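Local structure of uncharacterized protein Rv3272 (Mycobacterium tuberculosis, 5YX6) at residues I278-L283 with T303-L308; Q249-F254 with V262-V267; F13-F18 with V98-F103; Y266-W271 with A290-R295; L130-G135 with L147-E152. The protein binds fatty acyl-CoAs of various chain lengths, palmitoyl-CoA most tightly, and is probably a family III CoA transferase of fatty acid metabolism. All coordinates share one frame; numbering follows the deposited sequence.

Interaction 1: residues I278-L283 with T303-L308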
# COMPACT_ATOMS: atom_id res chain seq x y z
N ILE A 278 -1.67 -31.57 -16.00
CA ILE A 278 -0.33 -31.57 -16.60
C ILE A 278 0.12 -32.97 -17.01
O ILE A 278 1.28 -33.18 -17.38
CB ILE A 278 0.73 -31.00 -15.63
CG1 ILE A 278 0.84 -31.91 -14.40
CG2 ILE A 278 0.37 -29.58 -15.24
CD1 ILE A 278 1.87 -31.47 -13.41
N GLY A 279 -0.78 -33.94 -16.91
CA GLY A 279 -0.49 -35.30 -17.34
C GLY A 279 0.36 -36.06 -16.35
O GLY A 279 1.20 -36.87 -16.75
N ARG A 280 0.19 -35.80 -15.06
CA ARG A 280 1.01 -36.48 -14.06
C ARG A 280 0.21 -36.99 -12.86
O ARG A 280 0.43 -36.55 -11.73
CB ARG A 280 2.13 -35.56 -13.58
CG ARG A 280 3.15 -35.18 -14.67
CD ARG A 280 4.04 -36.38 -15.07
NE ARG A 280 4.59 -37.03 -13.88
CZ ARG A 280 5.75 -36.70 -13.33
NH1 ARG A 280 6.51 -35.74 -13.86
NH2 ARG A 280 6.15 -37.34 -12.23
N PRO A 281 -0.72 -37.94 -13.10
CA PRO A 281 -1.54 -38.52 -12.02
C PRO A 281 -0.73 -39.20 -10.92
O PRO A 281 -1.21 -39.34 -9.79
CB PRO A 281 -2.40 -39.56 -12.75
CG PRO A 281 -2.30 -39.23 -14.20
CD PRO A 281 -0.98 -38.59 -14.39
N ASP A 282 0.50 -39.59 -11.23
CA ASP A 282 1.37 -40.29 -10.29
C ASP A 282 1.73 -39.39 -9.12
O ASP A 282 2.03 -39.88 -8.03
CB ASP A 282 2.64 -40.79 -10.99
CG ASP A 282 3.49 -39.66 -11.55
OD1 ASP A 282 3.11 -39.07 -12.59
OD2 ASP A 282 4.58 -39.40 -10.99
N LEU A 283 1.71 -38.08 -9.35
CA LEU A 283 2.10 -37.11 -8.33
C LEU A 283 1.08 -36.98 -7.20
O LEU A 283 1.43 -36.54 -6.10
CB LEU A 283 2.35 -35.74 -8.95
CG LEU A 283 3.55 -35.67 -9.90
CD1 LEU A 283 3.76 -34.25 -10.38
CD2 LEU A 283 4.81 -36.22 -9.23
N THR A 303 9.19 -28.75 -7.75
CA THR A 303 9.32 -27.84 -8.89
C THR A 303 10.01 -28.54 -10.05
O THR A 303 9.74 -28.25 -11.22
CB THR A 303 10.09 -26.53 -8.53
OG1 THR A 303 11.09 -26.25 -9.52
CG2 THR A 303 10.73 -26.65 -7.18
N ALA A 304 10.91 -29.46 -9.73
CA ALA A 304 11.59 -30.25 -10.75
C ALA A 304 10.61 -31.12 -11.52
O ALA A 304 10.62 -31.15 -12.76
CB ALA A 304 12.66 -31.11 -10.11
N GLU A 305 9.75 -31.81 -10.79
CA GLU A 305 8.75 -32.69 -11.41
C GLU A 305 7.76 -31.88 -12.24
O GLU A 305 7.40 -32.27 -13.35
CB GLU A 305 8.03 -33.52 -10.36
CG GLU A 305 8.96 -34.49 -9.61
CD GLU A 305 9.48 -35.65 -10.46
OE1 GLU A 305 8.94 -35.89 -11.57
OE2 GLU A 305 10.44 -36.33 -10.01
N LEU A 306 7.33 -30.73 -11.71
CA LEU A 306 6.35 -29.90 -12.41
C LEU A 306 6.93 -29.36 -13.71
O LEU A 306 6.28 -29.39 -14.75
CB LEU A 306 5.88 -28.75 -11.52
CG LEU A 306 5.10 -29.19 -10.27
CD1 LEU A 306 4.74 -28.00 -9.38
CD2 LEU A 306 3.85 -29.96 -10.68
N GLU A 307 8.17 -28.89 -13.66
CA GLU A 307 8.77 -28.30 -14.85
C GLU A 307 9.06 -29.34 -15.93
O GLU A 307 8.93 -29.05 -17.12
CB GLU A 307 10.04 -27.51 -14.47
CG GLU A 307 9.72 -26.26 -13.62
CD GLU A 307 10.92 -25.34 -13.39
OE1 GLU A 307 12.05 -25.84 -13.23
OE2 GLU A 307 10.71 -24.10 -13.36
N LEU A 308 9.41 -30.57 -15.53
CA LEU A 308 9.48 -31.67 -16.50
C LEU A 308 8.16 -31.80 -17.25
O LEU A 308 8.14 -31.92 -18.48
CB LEU A 308 9.83 -32.99 -15.81
CG LEU A 308 11.31 -33.15 -15.44
CD1 LEU A 308 11.55 -34.42 -14.64
CD2 LEU A 308 12.22 -33.11 -16.66

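Interaction 2: residues Q249-F254 with V262-V267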
# COMPACT_ATOMS: atom_id res chain seq x y z
N GLN A 249 2.83 -24.97 -1.17
CA GLN A 249 3.30 -25.31 -2.51
C GLN A 249 2.36 -26.30 -3.20
O GLN A 249 1.74 -27.13 -2.53
CB GLN A 249 4.72 -25.88 -2.44
CG GLN A 249 5.73 -24.90 -1.87
CD GLN A 249 5.80 -23.61 -2.65
OE1 GLN A 249 5.83 -23.61 -3.89
NE2 GLN A 249 5.81 -22.48 -1.94
N PRO A 250 2.25 -26.22 -4.53
CA PRO A 250 2.95 -25.33 -5.46
C PRO A 250 2.33 -23.94 -5.60
O PRO A 250 1.15 -23.80 -5.90
CB PRO A 250 2.86 -26.09 -6.79
CG PRO A 250 1.60 -26.84 -6.69
CD PRO A 250 1.46 -27.24 -5.24
N SER A 251 3.16 -22.92 -5.39
CA SER A 251 2.77 -21.52 -5.49
C SER A 251 4.01 -20.69 -5.83
O SER A 251 4.70 -20.19 -4.94
CB SER A 251 2.13 -21.04 -4.19
OG SER A 251 1.42 -19.82 -4.37
N ASP A 252 4.29 -20.57 -7.12
CA ASP A 252 5.55 -20.01 -7.57
C ASP A 252 5.50 -19.72 -9.07
O ASP A 252 4.43 -19.77 -9.68
CB ASP A 252 6.69 -20.98 -7.26
CG ASP A 252 8.02 -20.27 -6.98
OD1 ASP A 252 8.29 -19.23 -7.62
OD2 ASP A 252 8.78 -20.76 -6.12
N ALA A 253 6.65 -19.39 -9.62
CA ALA A 253 6.84 -19.25 -11.06
C ALA A 253 7.59 -20.48 -11.56
O ALA A 253 8.53 -20.94 -10.91
CB ALA A 253 7.60 -17.96 -11.38
N PHE A 254 7.17 -21.01 -12.71
CA PHE A 254 7.75 -22.25 -13.24
C PHE A 254 8.14 -22.14 -14.71
O PHE A 254 7.44 -21.51 -15.51
CB PHE A 254 6.76 -23.41 -13.06
CG PHE A 254 6.34 -23.65 -11.63
CD1 PHE A 254 7.09 -24.45 -10.79
CD2 PHE A 254 5.18 -23.06 -11.13
CE1 PHE A 254 6.70 -24.67 -9.48
CE2 PHE A 254 4.79 -23.27 -9.81
CZ PHE A 254 5.55 -24.08 -8.99
N VAL A 262 3.14 -18.47 -13.73
CA VAL A 262 2.89 -18.38 -12.30
C VAL A 262 1.66 -19.21 -11.93
O VAL A 262 0.59 -18.99 -12.47
CB VAL A 262 2.68 -16.92 -11.87
CG1 VAL A 262 2.35 -16.83 -10.40
CG2 VAL A 262 3.92 -16.08 -12.22
N ILE A 263 1.83 -20.16 -11.01
CA ILE A 263 0.75 -21.05 -10.60
C ILE A 263 0.59 -21.10 -9.09
O ILE A 263 1.57 -21.22 -8.36
CB ILE A 263 0.97 -22.51 -11.09
CG1 ILE A 263 1.04 -22.59 -12.61
CG2 ILE A 263 -0.12 -23.42 -10.57
CD1 ILE A 263 1.53 -23.95 -13.13
N SER A 264 -0.65 -21.01 -8.61
CA SER A 264 -0.92 -21.29 -7.20
C SER A 264 -2.02 -22.33 -7.07
O SER A 264 -3.19 -22.05 -7.34
CB SER A 264 -1.30 -20.01 -6.45
OG SER A 264 -1.34 -20.27 -5.06
N ALA A 265 -1.64 -23.53 -6.67
CA ALA A 265 -2.57 -24.65 -6.57
C ALA A 265 -2.13 -25.57 -5.45
O ALA A 265 -1.67 -26.69 -5.69
CB ALA A 265 -2.65 -25.39 -7.89
N TYR A 266 -2.26 -25.10 -4.22
CA TYR A 266 -1.77 -25.82 -3.06
C TYR A 266 -2.91 -26.42 -2.23
O TYR A 266 -2.68 -27.34 -1.44
CB TYR A 266 -0.91 -24.89 -2.19
CG TYR A 266 -1.65 -23.67 -1.71
CD1 TYR A 266 -1.73 -22.53 -2.49
CD2 TYR A 266 -2.27 -23.65 -0.47
CE1 TYR A 266 -2.40 -21.41 -2.07
CE2 TYR A 266 -2.95 -22.53 -0.02
CZ TYR A 266 -3.01 -21.41 -0.83
OH TYR A 266 -3.68 -20.28 -0.41
N VAL A 267 -4.13 -25.91 -2.40
CA VAL A 267 -5.30 -26.54 -1.77
C VAL A 267 -5.57 -27.87 -2.44
O VAL A 267 -5.60 -27.94 -3.67
CB VAL A 267 -6.55 -25.65 -1.84

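Interaction 3: residues F13-F18 with V98-F103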
# COMPACT_ATOMS: atom_id res chain seq x y z
N PHE A 13 -15.76 20.51 2.08
CA PHE A 13 -14.55 20.48 2.91
C PHE A 13 -13.36 21.13 2.19
O PHE A 13 -13.13 20.90 1.01
CB PHE A 13 -14.17 19.05 3.29
CG PHE A 13 -15.10 18.42 4.28
CD1 PHE A 13 -15.79 19.18 5.20
CD2 PHE A 13 -15.27 17.05 4.30
CE1 PHE A 13 -16.65 18.59 6.11
CE2 PHE A 13 -16.11 16.45 5.21
CZ PHE A 13 -16.80 17.22 6.12
N ARG A 14 -12.59 21.91 2.94
CA ARG A 14 -11.43 22.58 2.37
C ARG A 14 -10.14 22.03 2.98
O ARG A 14 -10.01 21.92 4.19
CB ARG A 14 -11.52 24.09 2.58
CG ARG A 14 -10.25 24.83 2.18
CD ARG A 14 -10.46 26.31 2.22
NE ARG A 14 -11.42 26.73 1.21
CZ ARG A 14 -11.83 27.98 1.05
NH1 ARG A 14 -11.36 28.95 1.83
NH2 ARG A 14 -12.72 28.27 0.10
N VAL A 15 -9.19 21.69 2.12
CA VAL A 15 -7.93 21.11 2.55
C VAL A 15 -6.78 22.01 2.14
O VAL A 15 -6.69 22.42 0.99
CB VAL A 15 -7.73 19.70 1.97
CG1 VAL A 15 -6.41 19.11 2.45
CG2 VAL A 15 -8.91 18.79 2.33
N LEU A 16 -5.90 22.31 3.08
CA LEU A 16 -4.66 23.05 2.81
C LEU A 16 -3.50 22.08 2.68
O LEU A 16 -3.07 21.50 3.67
CB LEU A 16 -4.38 24.05 3.93
CG LEU A 16 -4.78 25.48 3.64
CD1 LEU A 16 -6.26 25.52 3.32
CD2 LEU A 16 -4.43 26.39 4.82
N ASP A 17 -2.98 21.92 1.46
CA ASP A 17 -2.00 20.86 1.18
C ASP A 17 -0.59 21.42 1.04
O ASP A 17 -0.24 21.96 -0.01
CB ASP A 17 -2.40 20.11 -0.11
CG ASP A 17 -1.51 18.90 -0.41
OD1 ASP A 17 -0.56 18.66 0.36
OD2 ASP A 17 -1.76 18.18 -1.42
N PHE A 18 0.23 21.27 2.08
CA PHE A 18 1.62 21.75 2.06
C PHE A 18 2.62 20.71 1.52
O PHE A 18 3.82 20.99 1.46
CB PHE A 18 2.08 22.17 3.48
CG PHE A 18 1.43 23.43 4.02
CD1 PHE A 18 0.18 23.39 4.62
CD2 PHE A 18 2.10 24.65 3.97
CE1 PHE A 18 -0.41 24.55 5.13
CE2 PHE A 18 1.52 25.80 4.48
CZ PHE A 18 0.26 25.75 5.06
N VAL A 98 -8.99 20.79 7.01
CA VAL A 98 -7.80 19.95 7.16
C VAL A 98 -6.53 20.68 6.72
O VAL A 98 -6.52 21.41 5.73
CB VAL A 98 -7.91 18.66 6.33
CG1 VAL A 98 -6.69 17.79 6.53
CG2 VAL A 98 -9.17 17.87 6.69
N VAL A 99 -5.46 20.49 7.48
CA VAL A 99 -4.12 20.82 7.01
C VAL A 99 -3.31 19.53 6.80
O VAL A 99 -3.26 18.68 7.69
CB VAL A 99 -3.39 21.76 8.00
CG1 VAL A 99 -1.91 21.84 7.68
CG2 VAL A 99 -4.03 23.13 7.96
N LEU A 100 -2.71 19.39 5.61
CA LEU A 100 -1.79 18.29 5.30
C LEU A 100 -0.38 18.81 5.22
O LEU A 100 -0.10 19.75 4.47
CB LEU A 100 -2.12 17.62 3.97
CG LEU A 100 -3.44 16.89 3.75
CD1 LEU A 100 -3.43 16.26 2.38
CD2 LEU A 100 -3.58 15.85 4.83
N GLU A 101 0.52 18.22 6.00
CA GLU A 101 1.92 18.66 5.99
C GLU A 101 2.92 17.50 5.96
O GLU A 101 2.72 16.49 6.62
CB GLU A 101 2.17 19.54 7.21
CG GLU A 101 3.61 19.94 7.38
CD GLU A 101 4.34 19.08 8.39
OE1 GLU A 101 3.73 18.70 9.41
OE2 GLU A 101 5.54 18.81 8.17
N ALA A 102 4.01 17.66 5.20
CA ALA A 102 5.00 16.60 5.05
C ALA A 102 6.45 17.11 5.09
O ALA A 102 7.34 16.52 4.47
CB ALA A 102 4.76 15.85 3.75
N PHE A 103 6.69 18.20 5.81
CA PHE A 103 8.06 18.64 6.04
C PHE A 103 8.67 17.72 7.08
O PHE A 103 7.95 16.94 7.71
CB PHE A 103 8.11 20.09 6.53
CG PHE A 103 7.54 21.08 5.56
CD1 PHE A 103 8.02 21.16 4.27
CD2 PHE A 103 6.52 21.94 5.95
CE1 PHE A 103 7.49 22.07 3.37
CE2 PHE A 103 5.98 22.85 5.06
CZ PHE A 103 6.47 22.91 3.77

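Interaction 4: residues Y266-W271 with A290-R295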
# COMPACT_ATOMS: atom_id res chain seq x y z
N TYR A 266 -2.26 -25.10 -4.22
CA TYR A 266 -1.77 -25.82 -3.06
C TYR A 266 -2.91 -26.42 -2.23
O TYR A 266 -2.68 -27.34 -1.44
CB TYR A 266 -0.91 -24.89 -2.19
CG TYR A 266 -1.65 -23.67 -1.71
CD1 TYR A 266 -1.73 -22.53 -2.49
CD2 TYR A 266 -2.27 -23.65 -0.47
CE1 TYR A 266 -2.40 -21.41 -2.07
CE2 TYR A 266 -2.95 -22.53 -0.02
CZ TYR A 266 -3.01 -21.41 -0.83
OH TYR A 266 -3.68 -20.28 -0.41
N VAL A 267 -4.13 -25.91 -2.40
CA VAL A 267 -5.30 -26.54 -1.77
C VAL A 267 -5.57 -27.87 -2.44
O VAL A 267 -5.60 -27.94 -3.67
CB VAL A 267 -6.55 -25.65 -1.84
N PRO A 268 -5.78 -28.93 -1.64
CA PRO A 268 -5.94 -30.32 -2.09
C PRO A 268 -6.74 -30.49 -3.39
O PRO A 268 -6.26 -31.18 -4.29
CB PRO A 268 -6.65 -30.96 -0.91
CG PRO A 268 -6.06 -30.27 0.27
CD PRO A 268 -5.81 -28.83 -0.17
N LYS A 269 -7.92 -29.88 -3.48
CA LYS A 269 -8.72 -29.94 -4.71
C LYS A 269 -7.98 -29.34 -5.90
O LYS A 269 -8.07 -29.84 -7.01
CB LYS A 269 -10.06 -29.22 -4.52
N HIS A 270 -7.24 -28.26 -5.66
CA HIS A 270 -6.50 -27.61 -6.74
C HIS A 270 -5.25 -28.39 -7.15
O HIS A 270 -4.97 -28.57 -8.33
CB HIS A 270 -6.10 -26.21 -6.31
CG HIS A 270 -7.27 -25.29 -6.12
ND1 HIS A 270 -7.14 -24.04 -5.56
CD2 HIS A 270 -8.57 -25.44 -6.44
CE1 HIS A 270 -8.33 -23.46 -5.53
NE2 HIS A 270 -9.22 -24.28 -6.06
N TRP A 271 -4.52 -28.86 -6.15
CA TRP A 271 -3.34 -29.68 -6.36
C TRP A 271 -3.65 -30.94 -7.19
O TRP A 271 -2.96 -31.23 -8.17
CB TRP A 271 -2.74 -30.07 -5.01
CG TRP A 271 -1.80 -31.22 -5.08
CD1 TRP A 271 -1.99 -32.47 -4.57
CD2 TRP A 271 -0.49 -31.23 -5.68
NE1 TRP A 271 -0.90 -33.26 -4.83
CE2 TRP A 271 0.04 -32.52 -5.50
CE3 TRP A 271 0.27 -30.27 -6.37
CZ2 TRP A 271 1.30 -32.89 -5.98
CZ3 TRP A 271 1.52 -30.63 -6.83
CH2 TRP A 271 2.02 -31.93 -6.64
N ALA A 290 2.14 -36.12 -1.63
CA ALA A 290 0.72 -36.40 -1.44
C ALA A 290 0.05 -35.49 -0.40
O ALA A 290 -1.06 -35.01 -0.62
CB ALA A 290 0.51 -37.86 -1.08
N GLU A 291 0.73 -35.25 0.71
CA GLU A 291 0.23 -34.31 1.72
C GLU A 291 0.93 -32.96 1.54
O GLU A 291 2.04 -32.90 1.02
CB GLU A 291 0.45 -34.85 3.14
N GLN A 292 0.27 -31.88 1.95
CA GLN A 292 0.79 -30.53 1.72
C GLN A 292 2.09 -30.25 2.48
O GLN A 292 2.96 -29.54 1.98
CB GLN A 292 -0.24 -29.47 2.08
CG GLN A 292 0.24 -28.07 1.73
CD GLN A 292 -0.87 -27.03 1.79
OE1 GLN A 292 -2.05 -27.35 1.63
NE2 GLN A 292 -0.49 -25.77 2.00
N ARG A 293 2.21 -30.78 3.69
CA ARG A 293 3.41 -30.57 4.49
C ARG A 293 4.60 -31.20 3.77
O ARG A 293 5.71 -30.66 3.81
CB ARG A 293 3.25 -31.16 5.89
N SER A 294 4.36 -32.32 3.10
CA SER A 294 5.39 -32.99 2.32
C SER A 294 5.81 -32.11 1.16
O SER A 294 6.99 -32.06 0.80
CB SER A 294 4.90 -34.34 1.81
OG SER A 294 4.52 -35.18 2.88
N ARG A 295 4.84 -31.42 0.57
CA ARG A 295 5.12 -30.52 -0.54
C ARG A 295 6.05 -29.40 -0.10
O ARG A 295 6.88 -28.95 -0.88
CB ARG A 295 3.82 -29.96 -1.13
CG ARG A 295 2.96 -31.00 -1.84
CD ARG A 295 2.01 -30.37 -2.86
NE ARG A 295 0.79 -29.81 -2.27
CZ ARG A 295 -0.27 -30.54 -1.94
NH1 ARG A 295 -0.27 -31.86 -2.13
NH2 ARG A 295 -1.35 -29.95 -1.42

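Interaction 5: residues L130-G135 with L147-E152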
# COMPACT_ATOMS: atom_id res chain seq x y z
N LEU A 130 2.73 13.82 7.65
CA LEU A 130 3.39 12.69 7.00
C LEU A 130 4.91 12.84 7.07
O LEU A 130 5.45 13.83 6.60
CB LEU A 130 2.93 12.56 5.55
CG LEU A 130 3.56 11.46 4.72
CD1 LEU A 130 3.31 10.10 5.34
CD2 LEU A 130 3.00 11.49 3.30
N THR A 131 5.59 11.89 7.70
CA THR A 131 7.05 11.95 7.75
C THR A 131 7.67 10.66 7.19
O THR A 131 6.96 9.69 6.93
CB THR A 131 7.59 12.17 9.19
OG1 THR A 131 7.33 11.01 9.99
CG2 THR A 131 6.94 13.40 9.82
N ALA A 132 8.99 10.65 7.01
CA ALA A 132 9.69 9.44 6.57
C ALA A 132 9.81 8.41 7.69
O ALA A 132 9.51 7.24 7.49
CB ALA A 132 11.07 9.79 6.03
N TYR A 133 10.26 8.86 8.86
CA TYR A 133 10.62 7.93 9.93
C TYR A 133 9.92 8.17 11.27
O TYR A 133 10.19 7.45 12.24
CB TYR A 133 12.13 7.98 10.16
CG TYR A 133 12.96 7.56 8.97
CD1 TYR A 133 13.09 6.22 8.62
CD2 TYR A 133 13.63 8.50 8.21
CE1 TYR A 133 13.86 5.84 7.53
CE2 TYR A 133 14.41 8.13 7.12
CZ TYR A 133 14.52 6.81 6.78
OH TYR A 133 15.29 6.45 5.70
N GLY A 134 9.04 9.16 11.35
CA GLY A 134 8.19 9.29 12.52
C GLY A 134 8.33 10.53 13.37
O GLY A 134 7.35 11.07 13.88
N GLY A 135 9.57 10.97 13.56
CA GLY A 135 9.84 12.12 14.41
C GLY A 135 9.61 11.81 15.87
O GLY A 135 9.25 12.68 16.64
N LEU A 147 13.07 4.76 -1.75
CA LEU A 147 14.12 3.75 -1.92
C LEU A 147 14.88 3.44 -0.62
O LEU A 147 15.16 2.29 -0.31
CB LEU A 147 15.07 4.23 -3.02
CG LEU A 147 16.21 3.35 -3.52
CD1 LEU A 147 16.45 3.65 -4.99
CD2 LEU A 147 17.46 3.63 -2.72
N VAL A 148 15.21 4.48 0.14
CA VAL A 148 15.99 4.31 1.35
C VAL A 148 15.13 3.83 2.52
O VAL A 148 15.57 3.02 3.34
CB VAL A 148 16.70 5.63 1.73
CG1 VAL A 148 17.43 5.49 3.05
CG2 VAL A 148 17.69 5.99 0.66
N VAL A 149 13.91 4.36 2.62
CA VAL A 149 12.96 3.91 3.64
C VAL A 149 12.60 2.42 3.44
O VAL A 149 12.54 1.66 4.41
CB VAL A 149 11.68 4.77 3.62
CG1 VAL A 149 10.61 4.17 4.54
CG2 VAL A 149 12.00 6.21 4.00
N ALA A 150 12.37 2.02 2.19
CA ALA A 150 12.07 0.63 1.86
C ALA A 150 13.18 -0.32 2.31
O ALA A 150 12.91 -1.37 2.90
CB ALA A 150 11.86 0.49 0.35
N ALA A 151 14.43 0.07 2.05
CA ALA A 151 15.59 -0.75 2.38
C ALA A 151 15.85 -0.76 3.88
O ALA A 151 16.26 -1.76 4.45
CB ALA A 151 16.82 -0.26 1.63
N GLU A 152 15.64 0.38 4.53
CA GLU A 152 15.89 0.46 5.96
C GLU A 152 14.82 -0.35 6.73
O GLU A 152 15.09 -0.86 7.82
CB GLU A 152 15.95 1.92 6.41
CG GLU A 152 16.40 2.09 7.85
CD GLU A 152 16.89 3.50 8.19
OE1 GLU A 152 16.90 4.38 7.30
OE2 GLU A 152 17.28 3.71 9.35

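Interaction 1: residues I278-L283 with T303-L308
With CG anti to its carbonyl carbon (chi1 -64°) and bends at chi2 and chi3, Arg-280 folds round so that its guanidinium presents edges to Asp-282 and to Glu-305, whose own chain bends at chi2 (-70°) to bring OE1 forward. The result is a three-residue salt-bridge network between the stretch after helix 268-277 and helix 299-310. It begins with a Schellman motif: Gly-279, at positive phi, is the C-prime residue ending the preceding helix. Within residues 278-283 the grip is side-on and nearly straight: NE of Arg-280 gives its hydrogen to OD1 of Asp-282 at 2.8 Å, and NH2 of Arg-280 reaches OD2 of Asp-282 at 2.9 Å, both on syn lone pairs in the guanidinium plane. The bond across to the helix is looser. NH2 of Arg-280 meets OE1 of Glu-305 at 3.2 Å, from above a carboxylate turned 82° to the guanidinium, and NH1 adds a weak bond to the same oxygen. The shared guanidinium should favour the ionised form of both acids, like charges with Asp-282 OD2 and Glu-305 OE1 5.6 Å apart. One guanidinium face carries CD1 of Leu-283, and a benzamidine, probably from the crystallisation liquor, lies close. An apolar floor completes the contact: CG1 of Ile-278 takes the crowded position between backbone N and carbonyl carbon, and CD1 of Ile-278 touches CD2 of Leu-306 at 3.7 Å.

Interaction 2: residues Q249-F254 with V262-V267
The carbonyl oxygen of Pro-250 is gripped twice: Ala-265 N gives it a hydrogen bond of 2.9 Å, almost exactly along the C=O axis (N-H...O 175°), and the CA-H of Ser-264 adds a contact of 3.5 Å to Pro-250 O. Two more backbone bonds continue this antiparallel ladder at Asp-252 and Ile-263, a hydrogen-bonded pair, with Ile-263 N to Asp-252 O at 2.9 Å and Asp-252 N to Ile-263 O at 3.1 Å. Between the two bonded positions, Ser-251 and Ser-264 form a non-hydrogen-bonded pair. Each has OG anti to its backbone N, so the hydroxyls lean together and share a hydrogen bond of 2.9 Å between Ser-251 OG and Ser-264 OG. Ala-253 and Val-262 follow on the same face, CB against CG2 at 4.2 Å. Phe-254 crosses Ile-263 at about a right angle, its CE2 at 4.1 Å from Ile-263 CB. The pair belongs to the beta hairpin of strands 253-255 and 260-264: strand 328-331 pairs with the far side of strand 260-264, helices 268-277 and 299-310 cover Pro-250, the latter also packs on Phe-254, and Ile-145 and Leu-147 of the second subunit press on the serine face.

Interaction 3: residues F13-F18 with V98-F103
Phe-18 leaves the end of strand 14-17 with CB only 3.4 Å from the carbonyl oxygen of Leu-100, and its ring, CG anti to the carbonyl carbon, then rises from the sheet on the side of Leu-16 and Val-99. The two strands are parallel neighbours at the centre of the Rossmann fold sheet, crossing at 20°. From CB the ring carries on with Leu-100 O lying near its plane at the edge, by CD1, while CD1 and CE1 of Phe-18 each lie 4.0 Å from CG1 of Val-99. On another side, CE2 of Phe-103 approaches CB of Phe-18. Leu-100 O is thus shared, because Phe-18 N also donates to it at 2.9 Å.

Further back the backbone ladder is regular: Leu-100 N to Leu-16 O at 2.9 Å, Leu-16 N to Val-98 O at 2.9 Å with N-H...O 176°, and a longer bond from Val-98 N to Arg-14 O. Val-15 and Val-98 lie side by side on one face, together with Leu-100, and helix 173-196 covers Val-98 and Leu-100. Leu-16 and Val-99 take the other face. Asp-17 is buried, but OD2 is paired with Lys-73 and OD1 with Thr-19. Strands 14-17 and 98-101 are the middle pair of the six-stranded parallel sheet, where the crossovers change direction; the loops after them meet, Ala-102 on Thr-19 and Phe-103 on Gln-20. A glycerol, probably from the crystallisation liquor, lies near Phe-103. On the Val-15 face, CG1 of Val-15 reaches CG of Leu-100 at 3.9 Å.

Interaction 4: residues Y266-W271 with A290-R295
Stacking dominates here. The guanidinium of Arg-295 lies nearly flat on the indole of Trp-271, their planes about 25° apart, and the two side chains reach toward each other tip to tip: Trp-271 sends CG anti to its backbone N (chi1 163°), while Arg-295 bends at chi3 to lay its end over the ring. CZ of Arg-295 stands 3.6 Å from the centroid of the five-membered ring of Trp-271, a cation-pi contact close to the ring normal. NH1 of Arg-295 presses on the same face toward the rim, 3.0 Å from CD1 of Trp-271, a tight fit. The aliphatic part follows as a CH-pi contact, CD of Arg-295 sitting 3.7 Å above the centroid of the six-membered ring of Trp-271, only 5° off its normal. On the opposite guanidinium face lies CA of Gln-292, so the flat group is sandwiched between indole and helix backbone.

The polar contacts use the guanidinium edge. NH2 of Arg-295 donates to the carbonyl oxygen of Tyr-266 at 2.9 Å, coming from above the carbonyl plane. Beyond the two segments, NE bonds to Gln-249 O and NH1 to Phe-289 O, so every nitrogen of the buried group has a carbonyl partner; this ring of oxygens should ease the cost of burying a positive charge.

Leu-302 of helix 299-310 touches both side chains of the stack. The arrangement is a stacked arginine-tryptophan cation-pi pair, and it joins the first turns of helices 268-277 and 292-297, whose N-caps are Val-267 and Glu-291, beside the three-stranded antiparallel sheet, probably in the small domain.

Interaction 5: residues L130-G135 with L147-E152
The phenol ring of Tyr-133 and the carboxylate of Glu-152 are the flat groups; their planes are 52° apart, while the two side chains cross at about a right angle. The carboxylate oxygen OE1 approaches the ring obliquely, 3.4 Å from CE1 of Tyr-133 and 3.1 Å from Tyr-133 OH. Also oblique to the ring is CG2 of Val-149, 3.8 Å from Tyr-133 CZ. Arg-142 completes this charged corner: it makes a cation-pi contact with the tyrosine ring and a salt bridge to OE1 of Glu-152, so the oxygen beside the phenol already has a strong partner and its acid probably stays ionised.

The torsions set up the meeting. Tyr-133 has CG anti to its carbonyl carbon, and Glu-152 runs straight out, CG anti to the backbone N (chi1 -172°) and extended beyond, from one turn of the helix past Val-148. The hydroxyl tip then rests on the helix flank, with Tyr-133 OH 3.5 Å from CG1 of Val-148. Ala-132 adds its CB against CG2 of Val-149 at 4.2 Å. Behind the ring the loop is fixed by an ST motif, Gly-134 N bonding to OG1 of Thr-131 at 2.9 Å, and Tyr-133 O bonds to Asn-347 of the second subunit.

This is the loop after strand 126-131 of the Rossmann domain's parallel sheet, between 98-101 and 201-205, packed on helix 146-152 at the dimer interface. The side chain of Val-149 lies about 7 Å from that of Asp-175, the inferred nucleophile.

From the N terminus, interaction 3 comes first, closing a 79-residue loop by pairing strands 14-17 and 98-101. Interaction 5 follows in series with a loop of 11 residues; its strand 126-131 adjoins 98-101, with a probable hydrogen bond from Leu-130 N to Glu-101 O. Both belong to the parallel sheet of the large Rossmann domain. A long way on, interaction 2 closes a hairpin; it overlaps interaction 4 at Tyr-266 and Val-267. Interactions 4 and 1 cross, their segments alternating; none of the five nests in another. Interactions 1, 2 and 4 tie helices to the antiparallel sheet, probably the small domain, and interaction 3 lies about 57 Å from interaction 1 between centres.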